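Local coordinates for protein cytochrome c' (Rubrivivax gelatinosus, PDB 2J8W) that carries a covalently bound high-spin heme c without a sixth iron ligand and probably transfers electrons, though its exact function is unknown, at residues E10-A15 and T57-G62. Sequence-based numbering, arbitrary orientation.
Sequences EYRQSA and TAFGPG. With HEC (heme c), chain C.
Arg12, on helix 5-30, lays its guanidinium flat against one face of the Phe59 ring, the planes only 10° apart and their centres separated by 4.1 Å. The overlap begins one atom earlier in the chain: the methylene CD of Arg12 sits above the middle of the Phe59 ring, 3.6 Å from its centroid, as a CH-pi contact. CG of Arg12 lies between the backbone N and the carbonyl carbon (chi1 69°), and from there the chain runs extended to NE, crossing Phe59 at about a right angle. With the face on Phe59, the N-H groups are used along the guanidinium edge. Arg12 NH1 donates to the backbone Ala58 O at 2.8 Å, in the carbonyl plane and on a lone pair, while Arg12 NE donates to the heme propionate oxygen O1D, also at 2.8 Å and fairly straight (163°). NH2 adds a weak bond to the same oxygen and reaches Thr63 O and Thr69 OG1, so loop and propionate together fix the rotation of the group. An alanine at Arg12 would probably leave propionate O1D without its nearby positive charge, Ala58 O without this donor and one face of Phe59 uncovered. Next to Arg12, Gln13 NE2 bonds almost linearly to the other oxygen of that propionate, O2D, at 3.0 Å. The methyl CB of Ala58 packs against Tyr11 CD2 at 3.7 Å, and a water links Tyr11 OH to Thr57 OG1, which is also hydrogen-bonded to Leu54 O. Tyr11 OH also hydrogen-bonds to His22 NE2 of the second subunit. The cluster forms the propionate end of the heme c pocket in cytochrome c', where Arg12 ties the first helix, the loop after helix 38-52 and a heme propionate together.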
loop_
_atom_site.group_PDB
_atom_site.type_symbol
_atom_site.label_atom_id
_atom_site.label_comp_id
_atom_site.label_asym_id
_atom_site.label_seq_id
_atom_site.Cartn_x
_atom_site.Cartn_y
_atom_site.Cartn_z
ATOM N N GLU A 10 2.601 -5.739 -10.556
ATOM C CA GLU A 10 3.416 -5.336 -9.414
ATOM C C GLU A 10 2.559 -4.573 -8.406
ATOM O O GLU A 10 2.770 -4.659 -7.194
ATOM C CB GLU A 10 4.578 -4.473 -9.870
ATOM C CG GLU A 10 5.672 -5.173 -10.665
ATOM C CD GLU A 10 6.841 -4.210 -10.904
ATOM O OE1 GLU A 10 7.631 -4.025 -9.971
ATOM O OE2 GLU A 10 6.950 -3.579 -11.960
ATOM N N TYR A 11 1.601 -3.777 -8.892
ATOM C CA TYR A 11 0.707 -3.005 -8.005
ATOM C C TYR A 11 -0.130 -3.928 -7.166
ATOM O O TYR A 11 -0.204 -3.764 -5.946
ATOM C CB TYR A 11 -0.185 -2.146 -8.879
ATOM C CG TYR A 11 -1.192 -1.302 -8.128
ATOM C CD1 TYR A 11 -0.918 0.028 -7.822
ATOM C CD2 TYR A 11 -2.432 -1.806 -7.792
ATOM C CE1 TYR A 11 -1.868 0.840 -7.163
ATOM C CE2 TYR A 11 -3.384 -1.011 -7.141
ATOM C CZ TYR A 11 -3.090 0.280 -6.813
ATOM O OH TYR A 11 -4.037 1.037 -6.173
ATOM N N ARG A 12 -0.787 -4.923 -7.770
ATOM C CA ARG A 12 -1.662 -5.766 -6.966
ATOM C C ARG A 12 -0.843 -6.606 -5.985
ATOM O O ARG A 12 -1.246 -6.784 -4.826
ATOM C CB ARG A 12 -2.548 -6.627 -7.868
ATOM C CG ARG A 12 -1.870 -7.745 -8.672
ATOM C CD ARG A 12 -2.631 -7.990 -9.955
ATOM N NE ARG A 12 -2.142 -9.210 -10.621
ATOM C CZ ARG A 12 -2.400 -9.493 -11.892
ATOM N NH1 ARG A 12 -3.095 -8.638 -12.613
ATOM N NH2 ARG A 12 -2.002 -10.636 -12.458
ATOM N N GLN A 13 0.307 -7.115 -6.415
ATOM C CA GLN A 13 1.166 -7.827 -5.486
ATOM C C GLN A 13 1.561 -6.964 -4.315
ATOM O O GLN A 13 1.549 -7.425 -3.169
ATOM C CB GLN A 13 2.419 -8.330 -6.222
ATOM C CG GLN A 13 2.137 -9.469 -7.213
ATOM C CD GLN A 13 3.306 -9.807 -8.110
ATOM O OE1 GLN A 13 4.277 -9.041 -8.207
ATOM N NE2 GLN A 13 3.226 -10.962 -8.758
ATOM N N SER A 14 1.977 -5.746 -4.600
ATOM C CA SER A 14 2.379 -4.804 -3.559
ATOM C C SER A 14 1.232 -4.546 -2.590
ATOM O O SER A 14 1.436 -4.535 -1.375
ATOM C CB SER A 14 2.825 -3.511 -4.227
ATOM O OG SER A 14 4.035 -3.682 -4.951
ATOM N N ALA A 15 0.026 -4.293 -3.094
ATOM C CA ALA A 15 -1.093 -4.083 -2.203
ATOM C C ALA A 15 -1.363 -5.292 -1.338
ATOM O O ALA A 15 -1.605 -5.148 -0.134
ATOM C CB ALA A 15 -2.319 -3.651 -2.975
ATOM N N THR A 57 -8.626 -3.935 -8.331
ATOM C CA THR A 57 -8.746 -3.005 -9.437
ATOM C C THR A 57 -7.681 -3.195 -10.499
ATOM O O THR A 57 -7.696 -2.541 -11.530
ATOM C CB THR A 57 -8.670 -1.515 -8.970
ATOM O OG1 THR A 57 -7.336 -1.171 -8.570
ATOM C CG2 THR A 57 -9.679 -1.175 -7.841
ATOM N N ALA A 58 -6.759 -4.114 -10.260
ATOM C CA ALA A 58 -5.512 -4.269 -11.063
ATOM C C ALA A 58 -5.420 -5.668 -11.720
ATOM O O ALA A 58 -4.341 -6.179 -11.969
ATOM C CB ALA A 58 -4.304 -3.954 -10.208
ATOM N N PHE A 59 -6.578 -6.261 -12.005
ATOM C CA PHE A 59 -6.690 -7.539 -12.730
ATOM C C PHE A 59 -7.464 -7.323 -14.047
ATOM O O PHE A 59 -8.281 -8.155 -14.446
ATOM C CB PHE A 59 -7.361 -8.640 -11.901
ATOM C CG PHE A 59 -6.556 -9.146 -10.740
ATOM C CD1 PHE A 59 -5.750 -10.264 -10.872
ATOM C CD2 PHE A 59 -6.649 -8.539 -9.494
ATOM C CE1 PHE A 59 -5.049 -10.756 -9.787
ATOM C CE2 PHE A 59 -5.965 -9.027 -8.417
ATOM C CZ PHE A 59 -5.148 -10.107 -8.545
ATOM N N GLY A 60 -7.188 -6.213 -14.709
ATOM C CA GLY A 60 -7.813 -5.903 -15.969
ATOM C C GLY A 60 -7.387 -6.808 -17.096
ATOM O O GLY A 60 -6.530 -7.690 -16.952
ATOM N N PRO A 61 -7.996 -6.594 -18.280
ATOM C CA PRO A 61 -7.644 -7.377 -19.459
ATOM C C PRO A 61 -6.131 -7.327 -19.736
ATOM O O PRO A 61 -5.543 -6.256 -19.647
ATOM C CB PRO A 61 -8.452 -6.700 -20.572
ATOM C CG PRO A 61 -9.404 -5.856 -19.933
ATOM C CD PRO A 61 -9.050 -5.596 -18.555
ATOM N N GLY A 62 -5.541 -8.474 -20.049
ATOM C CA GLY A 62 -4.160 -8.553 -20.495
ATOM C C GLY A 62 -3.131 -8.455 -19.392
ATOM O O GLY A 62 -1.941 -8.327 -19.642
HETATM FE FE HEC C . -4.341 -12.541 -1.977
HETATM C CHA HEC C . -1.500 -12.621 -3.905
HETATM C CHB HEC C . -2.467 -11.951 0.765
HETATM C CHC HEC C . -7.163 -11.665 -0.213
HETATM C CHD HEC C . -6.254 -12.993 -4.772
HETATM N NA HEC C . -2.373 -12.303 -1.654
HETATM C C1A HEC C . -1.327 -12.428 -2.553
HETATM C C2A HEC C . -0.065 -12.313 -1.873
HETATM C C3A HEC C . -0.333 -12.128 -0.567
HETATM C C4A HEC C . -1.777 -12.102 -0.423
HETATM C CMA HEC C . 0.644 -11.903 0.587
HETATM C CAA HEC C . 1.308 -12.409 -2.531
HETATM C CBA HEC C . 1.780 -11.070 -3.042
HETATM C CGA HEC C . 3.247 -11.234 -3.547
HETATM O O1A HEC C . 3.934 -12.274 -3.300
HETATM O O2A HEC C . 3.833 -10.350 -4.246
HETATM N NB HEC C . -4.759 -11.862 -0.079
HETATM C C1B HEC C . -3.826 -11.851 0.909
HETATM C C2B HEC C . -4.500 -11.617 2.163
HETATM C C3B HEC C . -5.809 -11.517 1.897
HETATM C C4B HEC C . -5.993 -11.665 0.473
HETATM C CMB HEC C . -3.843 -11.546 3.550
HETATM C CAB HEC C . -6.950 -11.248 2.864
HETATM C CBB HEC C . -6.809 -10.247 3.871
HETATM N NC HEC C . -6.260 -12.320 -2.406
HETATM C C1C HEC C . -7.301 -12.007 -1.542
HETATM C C2C HEC C . -8.586 -12.133 -2.186
HETATM C C3C HEC C . -8.339 -12.492 -3.470
HETATM C C4C HEC C . -6.895 -12.648 -3.618
HETATM C CMC HEC C . -9.928 -11.847 -1.512
HETATM C CAC HEC C . -9.363 -12.746 -4.622
HETATM C CBC HEC C . -10.624 -12.176 -4.572
HETATM N ND HEC C . -3.949 -12.753 -3.984
HETATM C C1D HEC C . -4.915 -13.002 -4.961
HETATM C C2D HEC C . -4.261 -13.255 -6.225
HETATM C C3D HEC C . -2.837 -13.127 -5.969
HETATM C C4D HEC C . -2.689 -12.808 -4.555
HETATM C CMD HEC C . -4.932 -13.586 -7.542
HETATM C CAD HEC C . -1.716 -13.228 -6.964
HETATM C CBD HEC C . -1.392 -11.818 -7.486
HETATM C CGD HEC C . -0.314 -11.904 -8.558
HETATM O O1D HEC C . -0.492 -11.252 -9.613
HETATM O O2D HEC C . 0.754 -12.580 -8.335
HETATM O O HOH W 1 -6.111 1.418 -7.949
#